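Local coordinates for biofilm-associated surface protein (Staphylococcus aureus, PDB 7C7U) that takes part in biofilm formation as a calcium-binding, cell wall-anchored surface protein, probably acting as a switch that modulates functional amyloid assembly, at residues Asp307-Asn310 against Lys311-Phe315; Ile338-Asp342 against Ala343-Ser347; Gly349-Arg353 against Glu354-Gln358; Glu514-Asp517 against Asn518-Pro522. All coordinates share one frame; numbering follows the deposited sequence.

Interaction 1: Asp307-Asn310 against Lys311-Phe315; sequences DNLN and KLIEF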
# COMPACT_ATOMS: atom_id res chain seq x y z
N ASP A 307 4.94 -7.92 -39.47
CA ASP A 307 4.31 -8.19 -40.75
C ASP A 307 2.85 -8.58 -40.57
O ASP A 307 2.10 -8.57 -41.55
CB ASP A 307 5.07 -9.29 -41.50
CG ASP A 307 6.34 -8.78 -42.17
OD1 ASP A 307 6.31 -7.67 -42.75
OD2 ASP A 307 7.37 -9.47 -42.12
N ASN A 308 2.44 -8.92 -39.35
CA ASN A 308 1.03 -9.16 -39.05
C ASN A 308 0.82 -8.86 -37.57
O ASN A 308 1.02 -9.74 -36.73
CB ASN A 308 0.61 -10.59 -39.40
CG ASN A 308 -0.88 -10.78 -39.34
OD1 ASN A 308 -1.56 -10.06 -38.61
ND2 ASN A 308 -1.41 -11.74 -40.10
N LEU A 309 0.36 -7.64 -37.27
CA LEU A 309 0.24 -7.19 -35.89
C LEU A 309 -0.68 -8.08 -35.05
O LEU A 309 -0.58 -8.08 -33.81
CB LEU A 309 -0.24 -5.74 -35.86
CG LEU A 309 -0.03 -4.91 -34.59
CD1 LEU A 309 1.43 -4.92 -34.15
CD2 LEU A 309 -0.54 -3.49 -34.77
N ASN A 310 -1.56 -8.85 -35.69
CA ASN A 310 -2.37 -9.82 -34.95
C ASN A 310 -1.53 -10.79 -34.13
O ASN A 310 -2.04 -11.39 -33.18
CB ASN A 310 -3.26 -10.61 -35.90
CG ASN A 310 -4.40 -9.79 -36.46
OD1 ASN A 310 -5.23 -9.30 -35.71
ND2 ASN A 310 -4.47 -9.67 -37.78
N LYS A 311 -0.26 -10.99 -34.49
CA LYS A 311 0.58 -11.88 -33.69
C LYS A 311 1.02 -11.25 -32.38
O LYS A 311 1.42 -11.98 -31.46
CB LYS A 311 1.81 -12.32 -34.50
CG LYS A 311 1.47 -13.10 -35.77
CD LYS A 311 2.63 -13.85 -36.38
CE LYS A 311 3.38 -13.08 -37.41
NZ LYS A 311 4.41 -13.95 -38.07
N LEU A 312 0.97 -9.93 -32.27
CA LEU A 312 1.46 -9.21 -31.09
C LEU A 312 0.36 -8.67 -30.20
O LEU A 312 0.56 -8.55 -28.99
CB LEU A 312 2.37 -8.06 -31.50
CG LEU A 312 3.62 -8.52 -32.22
CD1 LEU A 312 4.50 -7.34 -32.58
CD2 LEU A 312 4.37 -9.53 -31.35
N ILE A 313 -0.80 -8.36 -30.78
CA ILE A 313 -1.92 -7.75 -30.08
C ILE A 313 -3.16 -8.56 -30.37
O ILE A 313 -3.47 -8.83 -31.54
CB ILE A 313 -2.11 -6.28 -30.49
CG1 ILE A 313 -0.95 -5.42 -29.98
CG2 ILE A 313 -3.46 -5.74 -29.98
CD1 ILE A 313 -0.93 -4.03 -30.57
N GLU A 314 -3.89 -8.93 -29.32
CA GLU A 314 -5.19 -9.58 -29.44
C GLU A 314 -6.25 -8.51 -29.68
O GLU A 314 -6.74 -7.86 -28.75
CB GLU A 314 -5.49 -10.42 -28.20
CG GLU A 314 -6.90 -11.01 -28.21
CD GLU A 314 -7.15 -11.89 -29.43
OE1 GLU A 314 -6.83 -13.10 -29.38
OE2 GLU A 314 -7.64 -11.38 -30.47
N PHE A 315 -6.63 -8.32 -30.94
CA PHE A 315 -7.63 -7.31 -31.26
C PHE A 315 -9.06 -7.80 -31.10
O PHE A 315 -9.98 -7.03 -31.40
CB PHE A 315 -7.44 -6.82 -32.70
CG PHE A 315 -6.32 -5.85 -32.88
CD1 PHE A 315 -6.46 -4.52 -32.50
CD2 PHE A 315 -5.13 -6.26 -33.47
CE1 PHE A 315 -5.42 -3.61 -32.69
CE2 PHE A 315 -4.09 -5.36 -33.67
CZ PHE A 315 -4.24 -4.03 -33.28
O HOH W 1 -5.71 -10.05 -33.08
O HOH W 2 -4.77 -11.96 -32.28
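Leu309 O receives two backbone N-H groups, from Leu312 N at 2.9 Å and from Ile313 N at 3.1 Å. The Leu312 bond, together with Lys311 N to Asn308 O at 2.9 Å, makes a short 3-10 turn that an Asx turn at Asn308 introduces; the Ile313 bond is a wider, alpha-type closure on the same oxygen. The two donors come from different directions: Ile313 N lies nearly in line with the carbonyl (C=O...N 170°), whereas Leu312 N stands above the carbonyl plane. The Asx turn itself is made by Asn308 OD1, which accepts from Asn310 N and also from Asn310 ND2; ND2 reaches a lone pair of OD1 within the plane of the Asn308 amide, at 3.1 Å. Both amide ends of Asn310 have further partners, ND2 at Tyr243 O and OD1 at Asn317 ND2, and this fixes the rotation of the group.

The apolar side gathers round Phe315. Leu309 carries CG anti to its N (chi1 -162°), which sends CD2 to the ring edge, 4.0 Å from Phe315 CZ. Ile313 CG2 sits over the ring centre, 3.6 Å above the plane, and Tyr243 also stacks with Phe315. Leu368 touches both Leu309 and Phe315, which seats the turn on strand 359-369. The Asn310 amide meets the ring at its edge, with planes 86° apart and OD1 3.8 Å from Phe315 CD2. A water completes the closure: it gives one proton to Asn310 OD1 at 2.8 Å and the other to Ile313 O, while accepting from Phe315 N.

Interaction 2: Ile338-Asp342 against Ala343-Ser347; sequences ILTKD and AKYDS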
# COMPACT_ATOMS: atom_id res chain seq x y z
N ILE A 338 13.30 2.83 -5.26
CA ILE A 338 13.07 3.95 -6.18
C ILE A 338 12.88 5.25 -5.43
O ILE A 338 13.55 6.25 -5.70
CB ILE A 338 11.88 3.66 -7.11
CG1 ILE A 338 12.09 2.37 -7.91
CG2 ILE A 338 11.64 4.86 -8.02
CD1 ILE A 338 10.81 1.85 -8.61
N LEU A 339 11.96 5.27 -4.46
CA LEU A 339 11.77 6.48 -3.68
C LEU A 339 12.93 6.74 -2.73
O LEU A 339 13.11 7.88 -2.29
CB LEU A 339 10.45 6.44 -2.91
CG LEU A 339 9.18 6.90 -3.64
CD1 LEU A 339 8.94 6.21 -4.98
CD2 LEU A 339 7.98 6.72 -2.70
N THR A 340 13.72 5.72 -2.42
CA THR A 340 14.91 5.92 -1.62
C THR A 340 16.13 6.28 -2.46
O THR A 340 17.25 6.22 -1.96
CB THR A 340 15.21 4.66 -0.79
OG1 THR A 340 15.53 3.58 -1.67
CG2 THR A 340 14.02 4.27 0.06
N LYS A 341 15.95 6.63 -3.73
CA LYS A 341 17.10 7.10 -4.49
C LYS A 341 17.64 8.33 -3.77
O LYS A 341 16.89 9.10 -3.18
CB LYS A 341 16.73 7.43 -5.93
CG LYS A 341 17.93 7.80 -6.79
CD LYS A 341 17.54 8.44 -8.12
CE LYS A 341 17.25 9.92 -7.95
NZ LYS A 341 17.39 10.66 -9.24
N ASP A 342 18.96 8.49 -3.78
CA ASP A 342 19.62 9.60 -3.07
C ASP A 342 19.37 9.56 -1.57
O ASP A 342 19.52 10.58 -0.90
CB ASP A 342 19.17 10.97 -3.59
CG ASP A 342 19.40 11.15 -5.06
OD1 ASP A 342 18.51 11.76 -5.69
OD2 ASP A 342 20.43 10.67 -5.58
N ALA A 343 18.93 8.43 -1.02
CA ALA A 343 18.70 8.38 0.41
C ALA A 343 20.05 8.24 1.12
O ALA A 343 20.99 7.64 0.59
CB ALA A 343 17.78 7.23 0.81
N LYS A 344 20.13 8.79 2.32
CA LYS A 344 21.33 8.66 3.13
C LYS A 344 21.05 7.72 4.29
O LYS A 344 19.90 7.55 4.71
CB LYS A 344 21.82 10.01 3.66
CG LYS A 344 22.23 11.03 2.58
CD LYS A 344 22.59 12.36 3.25
CE LYS A 344 22.78 13.51 2.27
NZ LYS A 344 24.11 13.49 1.61
N TYR A 345 22.11 7.08 4.79
CA TYR A 345 22.01 6.11 5.87
C TYR A 345 23.00 6.49 6.96
O TYR A 345 24.05 7.07 6.69
CB TYR A 345 22.28 4.69 5.35
CG TYR A 345 21.29 4.28 4.27
CD1 TYR A 345 20.14 3.58 4.59
CD2 TYR A 345 21.51 4.63 2.95
CE1 TYR A 345 19.22 3.23 3.61
CE2 TYR A 345 20.60 4.28 1.96
CZ TYR A 345 19.46 3.59 2.30
OH TYR A 345 18.56 3.25 1.31
N ASP A 346 22.64 6.19 8.21
CA ASP A 346 23.48 6.58 9.34
C ASP A 346 24.62 5.57 9.53
O ASP A 346 24.80 4.65 8.72
CB ASP A 346 22.63 6.75 10.60
CG ASP A 346 22.00 5.45 11.10
OD1 ASP A 346 22.45 4.34 10.73
OD2 ASP A 346 21.04 5.55 11.89
N SER A 347 25.41 5.77 10.59
CA SER A 347 26.54 4.89 10.88
C SER A 347 26.15 3.41 10.90
O SER A 347 26.87 2.56 10.36
CB SER A 347 27.20 5.27 12.22
OG SER A 347 26.23 5.57 13.22
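Thr340 lays its CB against the methyl of Ala343, with the two CB atoms 4.0 Å apart, and the phenol end of Tyr345 reaches the same place, OH to Thr340 CB at 4.2 Å. Tyr345 gets there because its CG lies beside its own N (chi1 -60°), from where the ring runs back along the chain. The packing is tight at Ala343, whose CB is only 3.0 Å from Thr340 O.

That carbonyl also accepts Ala343 N at 2.9 Å. The bond closes a turn with Lys341 and Asp342 at its corners. Asp342 has positive phi (61°), as the third position of a type II turn requires, and its carboxylate makes a long salt bridge to Lys341, OD1 to NZ 3.9 Å. Upstream, Lys341 N returns to Ile338 O at 3.1 Å, so Thr340 serves two turns at once. Its OG1 bonds Asn336 O, and its side chain also touches Thr356.

Exposed residues make up most of this contact, with the Thr340 side chain about 9 Å from a bound calcium ion. The turns lie in the loop between strands 323-331 and 359-369, with backbone bonds between Leu339 and Lys357 and between Lys344 and Ile352. The arrangement is two overlapping beta turns, type I from Ile338 to Lys341 and type II from Thr340 to Ala343.

Interaction 3: Gly349-Arg353 against Glu354-Gln358; sequences GNLIR and ETTKQ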
# COMPACT_ATOMS: atom_id res chain seq x y z
N GLY A 349 23.94 1.94 9.22
CA GLY A 349 23.28 1.52 8.00
C GLY A 349 21.78 1.70 7.97
O GLY A 349 21.12 1.10 7.11
N ASN A 350 21.22 2.49 8.88
CA ASN A 350 19.78 2.70 8.90
C ASN A 350 19.38 3.94 8.10
O ASN A 350 20.10 4.94 8.07
CB ASN A 350 19.28 2.83 10.34
CG ASN A 350 19.35 1.52 11.07
OD1 ASN A 350 19.11 0.46 10.47
ND2 ASN A 350 19.68 1.56 12.36
N LEU A 351 18.24 3.84 7.42
CA LEU A 351 17.75 4.93 6.60
C LEU A 351 17.50 6.20 7.42
O LEU A 351 16.81 6.17 8.44
CB LEU A 351 16.46 4.49 5.90
CG LEU A 351 15.60 5.63 5.35
CD1 LEU A 351 16.29 6.24 4.16
CD2 LEU A 351 14.20 5.09 4.99
N ILE A 352 18.05 7.31 6.94
CA ILE A 352 17.69 8.62 7.47
C ILE A 352 16.41 9.05 6.76
O ILE A 352 16.44 9.44 5.60
CB ILE A 352 18.82 9.64 7.28
CG1 ILE A 352 20.07 9.19 8.04
CG2 ILE A 352 18.37 11.05 7.72
CD1 ILE A 352 21.34 9.96 7.66
N ARG A 353 15.29 8.98 7.49
CA ARG A 353 13.96 9.09 6.88
C ARG A 353 13.77 10.43 6.17
O ARG A 353 13.04 10.51 5.16
CB ARG A 353 12.92 8.91 7.99
CG ARG A 353 13.05 7.56 8.69
CD ARG A 353 11.96 7.35 9.72
NE ARG A 353 10.65 7.80 9.30
CZ ARG A 353 9.98 8.79 9.88
NH1 ARG A 353 10.49 9.44 10.91
NH2 ARG A 353 8.77 9.11 9.44
N GLU A 354 14.41 11.48 6.67
CA GLU A 354 14.39 12.79 6.05
C GLU A 354 15.03 12.80 4.67
O GLU A 354 14.84 13.76 3.91
CB GLU A 354 15.15 13.79 6.96
CG GLU A 354 14.40 14.16 8.23
CD GLU A 354 14.54 13.14 9.36
OE1 GLU A 354 15.19 12.07 9.15
OE2 GLU A 354 14.01 13.42 10.46
N THR A 355 15.81 11.77 4.32
CA THR A 355 16.46 11.72 3.02
C THR A 355 15.69 10.88 1.99
O THR A 355 16.20 10.69 0.88
CB THR A 355 17.88 11.18 3.13
OG1 THR A 355 17.86 9.82 3.54
CG2 THR A 355 18.70 12.03 4.13
N THR A 356 14.52 10.36 2.31
CA THR A 356 13.76 9.60 1.32
C THR A 356 12.56 10.40 0.83
O THR A 356 12.14 11.38 1.45
CB THR A 356 13.32 8.23 1.87
OG1 THR A 356 12.95 7.39 0.77
CG2 THR A 356 12.13 8.33 2.82
N LYS A 357 12.04 10.01 -0.34
CA LYS A 357 10.84 10.64 -0.88
C LYS A 357 9.59 10.01 -0.27
O LYS A 357 9.52 8.80 -0.06
CB LYS A 357 10.81 10.51 -2.41
CG LYS A 357 11.89 11.30 -3.16
CD LYS A 357 11.63 11.26 -4.67
CE LYS A 357 12.80 11.84 -5.47
NZ LYS A 357 13.78 10.78 -5.86
N GLN A 358 8.60 10.85 0.04
CA GLN A 358 7.31 10.34 0.50
C GLN A 358 6.40 9.93 -0.66
O GLN A 358 5.52 9.08 -0.49
CB GLN A 358 6.60 11.39 1.35
CG GLN A 358 5.39 10.85 2.12
CD GLN A 358 4.66 11.94 2.87
OE1 GLN A 358 4.80 13.11 2.55
NE2 GLN A 358 3.85 11.55 3.86
O HOH W 3 15.77 9.60 10.28
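Ile352 O takes two bonds from Thr355, one from the backbone N at 2.7 Å and one from the hydroxyl OG1 at a short 2.5 Å. They arrive differently, OG1 in the carbonyl plane and the N-H 38° above it. With chi1 at 66°, OG1 falls between the Thr355 N and carbonyl carbon, back toward Ile352 O, and CG2 is left to pack on Ile352 CG2 at 3.7 Å. Leu351 CD1 adds an apolar neighbour to OG1. Next along, Thr356 N bonds Arg353 O at 3.2 Å, and Thr356 CG2 lies against the same oxygen at 3.3 Å.

A water spans the start of the turn, accepting from Arg353 N and donating to Glu354 OE1 at 2.8 Å. Glu354 can offer that oxygen because its chain bends at chi2 (81°), folding the carboxylate back over the turn and past Ile352 CG2.

Further out, Lys344 N bonds Thr355 OG1, which therefore accepts as well as donates, while Thr356 OG1 pairs with Leu339 O. Arg353 NH2 bonds Asp391 O; Asp391 is a ligand of two calcium ions, which puts the Arg353 guanidinium, at least, probably in the second shell of the calcium sites. The arrangement is a 3-10 turn with a threonine hydroxyl returning to the carbonyl three residues back, set beside a calcium-binding loop whose spaced aspartates resemble an EF-hand loop.

Interaction 4: Glu514-Asp517 against Asn518-Pro522; sequences EIVD and NSKLP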
# COMPACT_ATOMS: atom_id res chain seq x y z
N GLU A 514 18.70 -12.42 33.63
CA GLU A 514 19.63 -13.06 34.55
C GLU A 514 19.00 -14.27 35.24
O GLU A 514 17.84 -14.24 35.66
CB GLU A 514 20.13 -12.06 35.60
CG GLU A 514 20.84 -10.87 34.98
CD GLU A 514 22.20 -11.25 34.41
OE1 GLU A 514 22.93 -12.05 35.05
OE2 GLU A 514 22.55 -10.74 33.32
N ILE A 515 19.78 -15.35 35.32
CA ILE A 515 19.53 -16.43 36.27
C ILE A 515 20.50 -16.20 37.42
O ILE A 515 21.72 -16.19 37.22
CB ILE A 515 19.69 -17.80 35.60
CG1 ILE A 515 18.71 -17.89 34.42
CG2 ILE A 515 19.40 -18.96 36.59
CD1 ILE A 515 18.45 -19.31 33.92
N VAL A 516 19.95 -15.95 38.60
CA VAL A 516 20.74 -15.49 39.73
C VAL A 516 20.83 -16.60 40.77
O VAL A 516 20.08 -17.58 40.73
CB VAL A 516 20.16 -14.19 40.35
CG1 VAL A 516 20.03 -13.10 39.26
CG2 VAL A 516 18.81 -14.47 41.01
N ASP A 517 21.76 -16.44 41.71
CA ASP A 517 21.87 -17.30 42.88
C ASP A 517 20.51 -17.47 43.55
O ASP A 517 19.77 -16.50 43.72
CB ASP A 517 22.89 -16.67 43.84
CG ASP A 517 23.32 -17.60 44.96
OD1 ASP A 517 22.45 -18.11 45.69
OD2 ASP A 517 24.55 -17.78 45.12
N ASN A 518 20.19 -18.71 43.96
CA ASN A 518 18.84 -18.95 44.49
C ASN A 518 18.62 -18.38 45.90
O ASN A 518 17.50 -18.48 46.42
CB ASN A 518 18.49 -20.45 44.46
CG ASN A 518 19.34 -21.30 45.41
OD1 ASN A 518 19.77 -20.85 46.48
ND2 ASN A 518 19.57 -22.56 45.03
N SER A 519 19.64 -17.80 46.54
CA SER A 519 19.39 -17.04 47.76
C SER A 519 18.96 -15.61 47.49
O SER A 519 18.65 -14.89 48.45
CB SER A 519 20.64 -17.04 48.65
OG SER A 519 21.72 -16.39 48.01
N LYS A 520 18.91 -15.18 46.22
CA LYS A 520 18.55 -13.82 45.85
C LYS A 520 17.07 -13.70 45.50
O LYS A 520 16.38 -14.69 45.24
CB LYS A 520 19.39 -13.35 44.67
CG LYS A 520 20.82 -13.02 45.02
CD LYS A 520 21.62 -12.64 43.79
CE LYS A 520 23.08 -12.38 44.14
NZ LYS A 520 23.97 -12.63 42.97
N LEU A 521 16.59 -12.45 45.46
CA LEU A 521 15.19 -12.16 45.12
C LEU A 521 15.16 -11.08 44.05
O LEU A 521 15.18 -9.88 44.35
CB LEU A 521 14.40 -11.74 46.36
CG LEU A 521 12.94 -11.39 46.13
CD1 LEU A 521 12.18 -12.55 45.46
CD2 LEU A 521 12.27 -10.96 47.43
N PRO A 522 15.10 -11.48 42.78
CA PRO A 522 15.10 -10.48 41.70
C PRO A 522 13.78 -9.72 41.65
O PRO A 522 12.75 -10.15 42.17
CB PRO A 522 15.30 -11.33 40.44
CG PRO A 522 14.73 -12.65 40.77
CD PRO A 522 15.02 -12.85 42.27
O HOH W 4 23.58 -14.32 41.00
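The Asp517 carboxylate is met by Ser519 from two directions. Ser519 N comes to OD1 on its anti lone pair, away from OD2, at 3.0 Å with a nearly straight N-H (173°). Ser519 OG donates to the same OD1, also at 3.0 Å, from 67° above the carboxylate plane. One oxygen is thus gripped twice, which restrains the rotation of the group. Asp517 CG lies beside its own carbonyl carbon (chi1 -168°), and this carries OD1 forward over the turn.

The backbone closes behind it: Lys520 N bonds Asp517 O at 3.0 Å. Lys520 then runs its extended chain back across Val516, CB to Val516 CG2 at 3.9 Å and CD to Val516 CB at 4.0 Å. Its NZ ends at a water, 2.6 Å away, which also accepts from Asp517 N, so the lysine end is tied to the strand terminus. The opposite charges of NZ and Asp517 OD2 lie 5.6 Å apart and do not touch, though they may attract weakly. Pro522 CD approaches Val516 CG2 at 4.3 Å, and Pro522 also meets Asp440 of strand 437-442.

Outside the turn, Ser519 O accepts from Lys591 NZ, and Leu521 touches strand 591-600. The segment thus leaves strand 509-516 and leads toward strand 525-526, with Lys591 and strand 591-600 of the C-terminal sheet alongside, through a type I beta turn reinforced by an Asx turn at its first residue.

All four contacts are local and follow one another in series; none nests in or crosses another. From the N terminus, interaction 1 turns the chain after strand 301-305, toward strand 323-331. Interactions 2 and 3 occupy the loop between strands 323-331 and 359-369, with centres about 5 Å apart: the 343-347 part runs beside 349-353, Lys344 O meeting Ile352 N at 2.9 Å and Tyr345 CD1 packing against Leu351 CA, so that loop is folded on itself near the calcium sites. Interaction 4 follows strand 509-516, its centre about 79 Å from that of interaction 1 on the opposite side of the chain's centre, where the chain leaves the seven-stranded sheet and runs beside strand 591-600.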